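Local coordinates for protein 6-phospho-beta-glucosidase BglT (Thermotoga maritima, PDB 1UP7) that hydrolyses cellobiose 6'-phosphate into glucose 6-phosphate and glucose, using NAD+ and a manganese ion as cofactors, at residues Ile198-Val201 and Glu206-Thr209; Leu187-Leu192 and Ile314-Thr319; Glu90-Ile95 and Ala115-Pro120. All coordinates share one frame; numbering follows the deposited sequence.

Overall arrangement
Contact 3 comes first along the chain. It joins helices 85-94 and 109-131, in the Rossmann-type, NAD-binding part of the protein. Contacts 1 and 2 follow, both in the C-terminal domain. Contact 1 is nested inside the loop that contact 2 closes. The two touch directly, because strands 185-190 and 195-203 are neighbours in one antiparallel sheet, and their centres lie about 14 Å apart. Contact 3 sits on the other side of the chain's centre, with its centre about 26 Å from that of contact 2 and about 36 Å from that of contact 1. Contact 2 lies beside the manganese and sugar site. Contact 3 lies near substrate-binding Arg89. Contact 1 is remote from both.

Contact 1. Residues Ile198-Val201 and Glu206-Thr209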
loop_
_atom_site.group_PDB
_atom_site.type_symbol
_atom_site.label_atom_id
_atom_site.label_comp_id
_atom_site.label_asym_id
_atom_site.label_seq_id
_atom_site.Cartn_x
_atom_site.Cartn_y
_atom_site.Cartn_z
ATOM N N ILE A 198 -7.087 -11.573 -20.404
ATOM C CA ILE A 198 -7.783 -10.437 -20.973
ATOM C C ILE A 198 -9.170 -10.409 -20.372
ATOM O O ILE A 198 -9.908 -11.408 -20.424
ATOM C CB ILE A 198 -7.818 -10.516 -22.542
ATOM C CG1 ILE A 198 -6.404 -10.468 -23.107
ATOM C CG2 ILE A 198 -8.683 -9.383 -23.153
ATOM C CD1 ILE A 198 -6.286 -10.860 -24.582
ATOM N N GLU A 199 -9.512 -9.256 -19.816
ATOM C CA GLU A 199 -10.773 -9.075 -19.120
ATOM C C GLU A 199 -11.764 -8.308 -19.984
ATOM O O GLU A 199 -12.972 -8.581 -19.932
ATOM C CB GLU A 199 -10.510 -8.356 -17.791
ATOM C CG GLU A 199 -11.616 -8.464 -16.752
ATOM C CD GLU A 199 -11.128 -8.122 -15.348
ATOM O OE1 GLU A 199 -9.911 -8.151 -15.076
ATOM O OE2 GLU A 199 -11.968 -7.817 -14.500
ATOM N N LYS A 200 -11.256 -7.357 -20.760
ATOM C CA LYS A 200 -12.098 -6.503 -21.608
ATOM C C LYS A 200 -11.466 -6.296 -22.973
ATOM O O LYS A 200 -10.247 -6.213 -23.094
ATOM C CB LYS A 200 -12.382 -5.121 -20.943
ATOM C CG LYS A 200 -12.922 -5.213 -19.490
ATOM C CD LYS A 200 -14.297 -4.604 -19.311
ATOM C CE LYS A 200 -15.390 -5.643 -18.984
ATOM N NZ LYS A 200 -16.726 -5.247 -19.670
ATOM N N VAL A 201 -12.297 -6.211 -23.994
ATOM C CA VAL A 201 -11.838 -5.901 -25.336
ATOM C C VAL A 201 -12.627 -4.736 -25.888
ATOM O O VAL A 201 -13.855 -4.751 -25.892
ATOM C CB VAL A 201 -11.953 -7.080 -26.321
ATOM C CG1 VAL A 201 -11.473 -6.637 -27.695
ATOM C CG2 VAL A 201 -11.111 -8.226 -25.868
ATOM N N GLU A 206 -15.743 0.748 -28.798
ATOM C CA GLU A 206 -16.855 -0.112 -28.401
ATOM C C GLU A 206 -16.346 -1.325 -27.600
ATOM O O GLU A 206 -15.379 -1.973 -27.993
ATOM C CB GLU A 206 -17.716 -0.557 -29.598
ATOM C CG GLU A 206 -18.845 -1.491 -29.149
ATOM C CD GLU A 206 -19.660 -2.127 -30.281
ATOM O OE1 GLU A 206 -19.505 -1.713 -31.460
ATOM O OE2 GLU A 206 -20.463 -3.053 -29.973
ATOM N N ASP A 207 -17.018 -1.594 -26.481
ATOM C CA ASP A 207 -16.862 -2.821 -25.719
ATOM C C ASP A 207 -17.458 -4.010 -26.498
ATOM O O ASP A 207 -18.678 -4.138 -26.640
ATOM C CB ASP A 207 -17.516 -2.655 -24.340
ATOM C CG ASP A 207 -17.179 -3.789 -23.381
ATOM O OD1 ASP A 207 -16.764 -4.882 -23.829
ATOM O OD2 ASP A 207 -17.320 -3.687 -22.145
ATOM N N VAL A 208 -16.572 -4.867 -26.992
ATOM C CA VAL A 208 -16.935 -6.015 -27.817
ATOM C C VAL A 208 -16.565 -7.311 -27.123
ATOM O O VAL A 208 -16.551 -8.378 -27.757
ATOM C CB VAL A 208 -16.233 -5.928 -29.170
ATOM C CG1 VAL A 208 -16.773 -4.743 -29.963
ATOM C CG2 VAL A 208 -14.701 -5.814 -28.988
ATOM N N THR A 209 -16.268 -7.212 -25.825
ATOM C CA THR A 209 -15.887 -8.365 -25.000
ATOM C C THR A 209 -16.812 -9.596 -25.193
ATOM O O THR A 209 -16.307 -10.692 -25.467
ATOM C CB THR A 209 -15.800 -7.951 -23.507
ATOM O OG1 THR A 209 -15.004 -6.771 -23.392
ATOM C CG2 THR A 209 -15.036 -8.993 -22.680
#
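Thr209 carries OG1 beside its own backbone N (chi1 -50°), which aims the hydroxyl at Val201 N. Asp207 holds CG anti to its backbone N (chi1 -169°), and this brings the carboxylate up to both Thr209 and Lys200. Val201 N donates to Thr209 OG1 at 2.8 Å, and the bond is almost straight (173°). Thr209 OG1 in turn donates to Asp207 OD1 at 2.6 Å. The hydroxyl is therefore fixed from two sides, as acceptor and as donor.

Asp207 OD1 takes a second bond, from Thr209 N at 3.1 Å. That bond closes an Asx turn. The backbone N meets OD1 nearly along the C-O axis, while the hydroxyl comes in on the syn side, somewhat out of the carboxylate plane. The other oxygen, Asp207 OD2, uses its syn lone pair to accept from Lys200 NZ at 3.0 Å in a salt bridge. The bent lysine chain crosses the aspartate obliquely to get there.

Next to these bonds, Val208 N donates to Val201 O at 2.9 Å. Val201 CG1 rests on Val208 CG2 at 3.6 Å. With an alanine in place of Asp207, Lys200 would probably lose its charged mate, and the Thr209 hydroxyl, deprived of its acceptor, would be freer to turn.

The contact closes the beta hairpin of strands 195-203 and 206-207. Val208 is the N-cap residue of helix 209-216, and Thr209 begins that helix. Val201 also packs on Phe170 and Ile174 of helix 166-177 and on Leu187 of strand 185-190, while the backbones of Glu199 and Lys200 bond to Lys188 of that same strand.

Contact 2. Residues Leu187-Leu192 and Ile314-Thr319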
loop_
_atom_site.group_PDB
_atom_site.type_symbol
_atom_site.label_atom_id
_atom_site.label_comp_id
_atom_site.label_asym_id
_atom_site.label_seq_id
_atom_site.Cartn_x
_atom_site.Cartn_y
_atom_site.Cartn_z
ATOM N N LEU A 187 -7.183 -3.135 -24.867
ATOM C CA LEU A 187 -7.449 -4.258 -23.979
ATOM C C LEU A 187 -7.302 -3.908 -22.500
ATOM O O LEU A 187 -6.423 -3.129 -22.124
ATOM C CB LEU A 187 -6.444 -5.376 -24.285
ATOM C CG LEU A 187 -6.667 -6.408 -25.409
ATOM C CD1 LEU A 187 -7.737 -6.093 -26.425
ATOM C CD2 LEU A 187 -5.368 -6.701 -26.083
ATOM N N LYS A 188 -8.144 -4.494 -21.655
ATOM C CA LYS A 188 -7.732 -4.685 -20.276
ATOM C C LYS A 188 -7.014 -6.031 -20.233
ATOM O O LYS A 188 -7.626 -7.095 -20.372
ATOM C CB LYS A 188 -8.874 -4.601 -19.267
ATOM C CG LYS A 188 -8.346 -4.736 -17.846
ATOM C CD LYS A 188 -9.431 -4.555 -16.822
ATOM C CE LYS A 188 -8.969 -5.059 -15.464
ATOM N NZ LYS A 188 -9.894 -4.521 -14.403
ATOM N N TYR A 189 -5.703 -5.944 -20.037
ATOM C CA TYR A 189 -4.790 -7.052 -20.216
ATOM C C TYR A 189 -3.773 -7.026 -19.088
ATOM O O TYR A 189 -3.134 -6.015 -18.863
ATOM C CB TYR A 189 -4.029 -6.832 -21.537
ATOM C CG TYR A 189 -3.037 -7.924 -21.883
ATOM C CD1 TYR A 189 -1.883 -8.125 -21.114
ATOM C CD2 TYR A 189 -3.281 -8.783 -22.941
ATOM C CE1 TYR A 189 -0.983 -9.142 -21.400
ATOM C CE2 TYR A 189 -2.416 -9.792 -23.260
ATOM C CZ TYR A 189 -1.271 -9.984 -22.486
ATOM O OH TYR A 189 -0.419 -11.015 -22.831
ATOM N N TYR A 190 -3.573 -8.144 -18.414
ATOM C CA TYR A 190 -2.605 -8.185 -17.319
ATOM C C TYR A 190 -2.218 -9.612 -17.011
ATOM O O TYR A 190 -2.927 -10.560 -17.337
ATOM C CB TYR A 190 -3.156 -7.512 -16.047
ATOM C CG TYR A 190 -4.510 -8.061 -15.600
ATOM C CD1 TYR A 190 -5.702 -7.647 -16.206
ATOM C CD2 TYR A 190 -4.587 -8.992 -14.580
ATOM C CE1 TYR A 190 -6.929 -8.163 -15.780
ATOM C CE2 TYR A 190 -5.787 -9.496 -14.168
ATOM C CZ TYR A 190 -6.957 -9.088 -14.765
ATOM O OH TYR A 190 -8.140 -9.628 -14.334
ATOM N N GLY A 191 -1.101 -9.738 -16.333
ATOM C CA GLY A 191 -0.605 -11.004 -15.852
ATOM C C GLY A 191 0.901 -10.989 -16.001
ATOM O O GLY A 191 1.563 -9.949 -16.030
ATOM N N LEU A 192 1.443 -12.183 -16.072
ATOM C CA LEU A 192 2.850 -12.347 -16.291
ATOM C C LEU A 192 2.986 -12.820 -17.736
ATOM O O LEU A 192 2.063 -13.362 -18.319
ATOM C CB LEU A 192 3.381 -13.397 -15.326
ATOM C CG LEU A 192 3.997 -12.947 -13.993
ATOM C CD1 LEU A 192 3.536 -11.606 -13.427
ATOM C CD2 LEU A 192 3.937 -14.058 -12.967
ATOM N N ILE A 314 0.046 2.803 -27.648
ATOM C CA ILE A 314 -0.070 1.731 -26.680
ATOM C C ILE A 314 0.639 0.476 -27.136
ATOM O O ILE A 314 0.438 0.013 -28.240
ATOM C CB ILE A 314 -1.537 1.432 -26.359
ATOM C CG1 ILE A 314 -2.265 2.721 -25.905
ATOM C CG2 ILE A 314 -1.657 0.213 -25.377
ATOM C CD1 ILE A 314 -1.541 3.534 -24.835
ATOM N N HIS A 315 1.473 -0.062 -26.254
ATOM C CA HIS A 315 2.114 -1.357 -26.440
ATOM C C HIS A 315 2.020 -2.176 -25.175
ATOM O O HIS A 315 2.239 -1.647 -24.086
ATOM C CB HIS A 315 3.588 -1.173 -26.822
ATOM C CG HIS A 315 3.755 -0.523 -28.147
ATOM N ND1 HIS A 315 3.552 -1.199 -29.332
ATOM C CD2 HIS A 315 3.981 0.770 -28.478
ATOM C CE1 HIS A 315 3.701 -0.357 -30.340
ATOM N NE2 HIS A 315 3.966 0.842 -29.847
ATOM N N ILE A 316 1.695 -3.455 -25.321
ATOM C CA ILE A 316 1.667 -4.335 -24.178
ATOM C C ILE A 316 3.037 -4.918 -23.988
ATOM O O ILE A 316 3.578 -5.564 -24.863
ATOM C CB ILE A 316 0.609 -5.428 -24.289
ATOM C CG1 ILE A 316 -0.776 -4.803 -24.508
ATOM C CG2 ILE A 316 0.639 -6.262 -23.017
ATOM C CD1 ILE A 316 -1.863 -5.801 -24.923
ATOM N N VAL A 317 3.580 -4.717 -22.805
ATOM C CA VAL A 317 5.006 -4.808 -22.596
ATOM C C VAL A 317 5.238 -5.324 -21.164
ATOM O O VAL A 317 4.349 -5.221 -20.333
ATOM C CB VAL A 317 5.538 -3.371 -22.892
ATOM C CG1 VAL A 317 6.277 -2.680 -21.725
ATOM C CG2 VAL A 317 6.223 -3.297 -24.260
ATOM N N ASN A 318 6.388 -5.941 -20.892
ATOM C CA ASN A 318 6.732 -6.346 -19.514
ATOM C C ASN A 318 7.476 -5.253 -18.793
ATOM O O ASN A 318 8.542 -4.818 -19.235
ATOM C CB ASN A 318 7.570 -7.625 -19.448
ATOM C CG ASN A 318 6.815 -8.818 -19.915
ATOM O OD1 ASN A 318 6.313 -9.627 -19.125
ATOM N ND2 ASN A 318 6.692 -8.932 -21.219
ATOM N N THR A 319 6.916 -4.830 -17.664
ATOM C CA THR A 319 7.395 -3.672 -16.944
ATOM C C THR A 319 6.769 -3.667 -15.545
ATOM O O THR A 319 5.858 -4.475 -15.278
ATOM C CB THR A 319 7.031 -2.417 -17.748
ATOM O OG1 THR A 319 7.721 -1.296 -17.199
ATOM C CG2 THR A 319 5.552 -2.062 -17.587
#
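Tyr189 and Ile316 meet between two antiparallel sheets of the C-terminal domain, close to the metal and sugar site. Tyr189 lies on strand 185-190 of one sheet. Ile316 lies on strand 313-320, an outer strand, within this chain, of the other. No hydrogen bond links the two segments. The nearest CA atoms, of Tyr189 and Ile316, are 8.0 Å apart, and side chains bridge the gap.

Ile316 does this with two methyl groups. CG2 stands over one face of the Tyr189 ring, 4.0 Å from the ring centroid and 26° off the ring normal, in a CH-pi contact. It is shifted toward the rim, 3.7 Å from Tyr189 CD1. In Tyr189, CG anti to the backbone N (chi1 -179°) carries the ring toward the other strand, and chi2 of -67° turns a face to Ile316. The other arm of Ile316 ends at CD1. This methyl lies 3.9 Å from Tyr189 CD2 and 3.8 Å from Leu187 CD2. Leu187 and Ile316 cross at about a right angle.

In the fold, Tyr189 lies two residues before the corner the chain turns at Gly191. Its side chain is about 6 Å from that of Cys164 and about 8 Å from that of His194, residues that bind the manganese ion. It is about 9 Å from the bound glucose 6-phosphate.

The polar end of the ring reaches past Ile316. Tyr189 OH is hydrogen-bonded to Glu335 OE1, on strand 333-341 of the second sheet, and to Ser196 OG. Pro167 of helix 166-177 touches both Tyr189 and Ile316, and Ile171 of the same helix touches Leu187.

Contact 3. Residues Glu90-Ile95 and Ala115-Pro120; sequences ENDEGI and ALRAFP
Asp92 and Arg117 form the one tight spot between residues 90-95 and 115-120. The guanidinium meets the carboxylate end-on, with one nitrogen for each oxygen. Arg117 NH2 donates to Asp92 OD2 at 2.7 Å, and Arg117 NH1 to Asp92 OD1 at 3.1 Å. Both bonds are nearly straight. The oxygens lie in the guanidinium plane and are met on their syn sides, but the two flat groups are turned 24° from each other. Two bonds to one rigid group hold the carboxylate against rotation.

Helices 85-94 and 109-131 lie in the beta-alpha-beta crossover between parallel strands 76-79 and 136-139 of the Rossmann-type sheet. The side chain of Asp92 is about 5 Å from that of Arg89, which binds substrate.

Away from the pair the packing is loose. The nearest CA atoms of the two segments, of Asp92 and Ala115, are 10.3 Å apart. Asn91 directs its CB at the other segment, but CB is still 5.6 Å from Arg117 NH1. Asn91 is partly exposed and touches Ala409 of helix 396-409. The buried charges have further partners. Asp92 OD1 bonds to Ser113 OG, Arg117 NE to Pro83 O, and Arg117 NH1 to Asn410 OD1.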
loop_
_atom_site.group_PDB
_atom_site.type_symbol
_atom_site.label_atom_id
_atom_site.label_comp_id
_atom_site.label_asym_id
_atom_site.label_seq_id
_atom_site.Cartn_x
_atom_site.Cartn_y
_atom_site.Cartn_z
ATOM N N GLU A 90 16.386 -28.622 -25.063
ATOM C CA GLU A 90 16.124 -30.065 -25.063
ATOM C C GLU A 90 16.170 -30.634 -23.638
ATOM O O GLU A 90 15.273 -31.381 -23.221
ATOM C CB GLU A 90 17.136 -30.786 -25.958
ATOM C CG GLU A 90 16.680 -32.166 -26.373
ATOM C CD GLU A 90 17.723 -32.959 -27.145
ATOM O OE1 GLU A 90 18.608 -32.332 -27.796
ATOM O OE2 GLU A 90 17.654 -34.236 -27.122
ATOM N N ASN A 91 17.216 -30.263 -22.898
ATOM C CA ASN A 91 17.335 -30.610 -21.483
ATOM C C ASN A 91 16.190 -30.025 -20.670
ATOM O O ASN A 91 15.620 -30.732 -19.835
ATOM C CB ASN A 91 18.679 -30.127 -20.885
ATOM C CG ASN A 91 19.912 -30.832 -21.487
ATOM O OD1 ASN A 91 19.845 -31.968 -21.895
ATOM N ND2 ASN A 91 21.044 -30.126 -21.522
ATOM N N ASP A 92 15.864 -28.754 -20.929
ATOM C CA ASP A 92 14.753 -28.080 -20.272
ATOM C C ASP A 92 13.426 -28.845 -20.364
ATOM O O ASP A 92 12.755 -28.991 -19.351
ATOM C CB ASP A 92 14.571 -26.656 -20.840
ATOM C CG ASP A 92 15.708 -25.698 -20.462
ATOM O OD1 ASP A 92 16.470 -25.973 -19.503
ATOM O OD2 ASP A 92 15.900 -24.623 -21.082
ATOM N N GLU A 93 13.078 -29.296 -21.572
ATOM C CA GLU A 93 11.816 -29.972 -21.851
ATOM C C GLU A 93 11.858 -31.439 -21.426
ATOM O O GLU A 93 10.889 -31.957 -20.878
ATOM C CB GLU A 93 11.466 -29.852 -23.353
ATOM C CG GLU A 93 11.470 -28.427 -23.884
ATOM C CD GLU A 93 11.378 -28.347 -25.410
ATOM O OE1 GLU A 93 11.880 -29.265 -26.099
ATOM O OE2 GLU A 93 10.813 -27.353 -25.932
ATOM N N GLY A 94 12.996 -32.093 -21.657
ATOM C CA GLY A 94 13.111 -33.552 -21.497
ATOM C C GLY A 94 13.286 -34.080 -20.079
ATOM O O GLY A 94 12.677 -35.091 -19.701
ATOM N N ILE A 95 14.105 -33.385 -19.288
ATOM C CA ILE A 95 14.460 -33.807 -17.937
ATOM C C ILE A 95 13.286 -33.925 -16.936
ATOM O O ILE A 95 13.251 -34.925 -16.222
ATOM C CB ILE A 95 15.657 -32.905 -17.383
ATOM C CG1 ILE A 95 17.004 -33.367 -17.958
ATOM C CG2 ILE A 95 15.690 -32.828 -15.853
ATOM C CD1 ILE A 95 18.176 -32.333 -17.791
ATOM N N ALA A 115 15.999 -20.001 -16.932
ATOM C CA ALA A 115 16.290 -18.726 -16.269
ATOM C C ALA A 115 17.704 -18.758 -15.682
ATOM O O ALA A 115 18.474 -17.767 -15.771
ATOM C CB ALA A 115 15.247 -18.397 -15.157
ATOM N N LEU A 116 18.041 -19.873 -15.049
ATOM C CA LEU A 116 19.371 -20.003 -14.438
ATOM C C LEU A 116 20.485 -19.879 -15.461
ATOM O O LEU A 116 21.551 -19.370 -15.130
ATOM C CB LEU A 116 19.550 -21.339 -13.699
ATOM C CG LEU A 116 18.771 -21.533 -12.398
ATOM C CD1 LEU A 116 19.051 -22.932 -11.861
ATOM C CD2 LEU A 116 19.065 -20.428 -11.348
ATOM N N ARG A 117 20.267 -20.384 -16.679
ATOM C CA ARG A 117 21.245 -20.216 -17.752
ATOM C C ARG A 117 21.283 -18.769 -18.222
ATOM O O ARG A 117 22.351 -18.274 -18.602
ATOM C CB ARG A 117 20.930 -21.110 -18.951
ATOM C CG ARG A 117 21.509 -22.516 -18.913
ATOM C CD ARG A 117 21.635 -23.243 -20.283
ATOM N NE ARG A 117 20.436 -23.045 -21.079
ATOM C CZ ARG A 117 19.293 -23.684 -20.855
ATOM N NH1 ARG A 117 19.236 -24.604 -19.884
ATOM N NH2 ARG A 117 18.222 -23.417 -21.612
ATOM N N ALA A 118 20.133 -18.092 -18.220
ATOM C CA ALA A 118 20.058 -16.738 -18.741
ATOM C C ALA A 118 20.711 -15.711 -17.813
ATOM O O ALA A 118 21.410 -14.849 -18.283
ATOM C CB ALA A 118 18.599 -16.350 -19.036
ATOM N N PHE A 119 20.469 -15.816 -16.509
ATOM C CA PHE A 119 20.841 -14.767 -15.556
ATOM C C PHE A 119 22.312 -14.295 -15.647
ATOM O O PHE A 119 22.560 -13.088 -15.710
ATOM C CB PHE A 119 20.457 -15.152 -14.081
ATOM C CG PHE A 119 18.950 -15.241 -13.814
ATOM C CD1 PHE A 119 18.024 -14.592 -14.650
ATOM C CD2 PHE A 119 18.473 -15.952 -12.710
ATOM C CE1 PHE A 119 16.639 -14.661 -14.399
ATOM C CE2 PHE A 119 17.092 -16.029 -12.438
ATOM C CZ PHE A 119 16.173 -15.394 -13.290
ATOM N N PRO A 120 23.293 -15.210 -15.646
ATOM C CA PRO A 120 24.712 -14.781 -15.746
ATOM C C PRO A 120 25.035 -14.028 -17.049
ATOM O O PRO A 120 25.790 -13.054 -17.030
ATOM C CB PRO A 120 25.507 -16.096 -15.681
ATOM C CG PRO A 120 24.535 -17.125 -15.133
ATOM C CD PRO A 120 23.170 -16.685 -15.544
#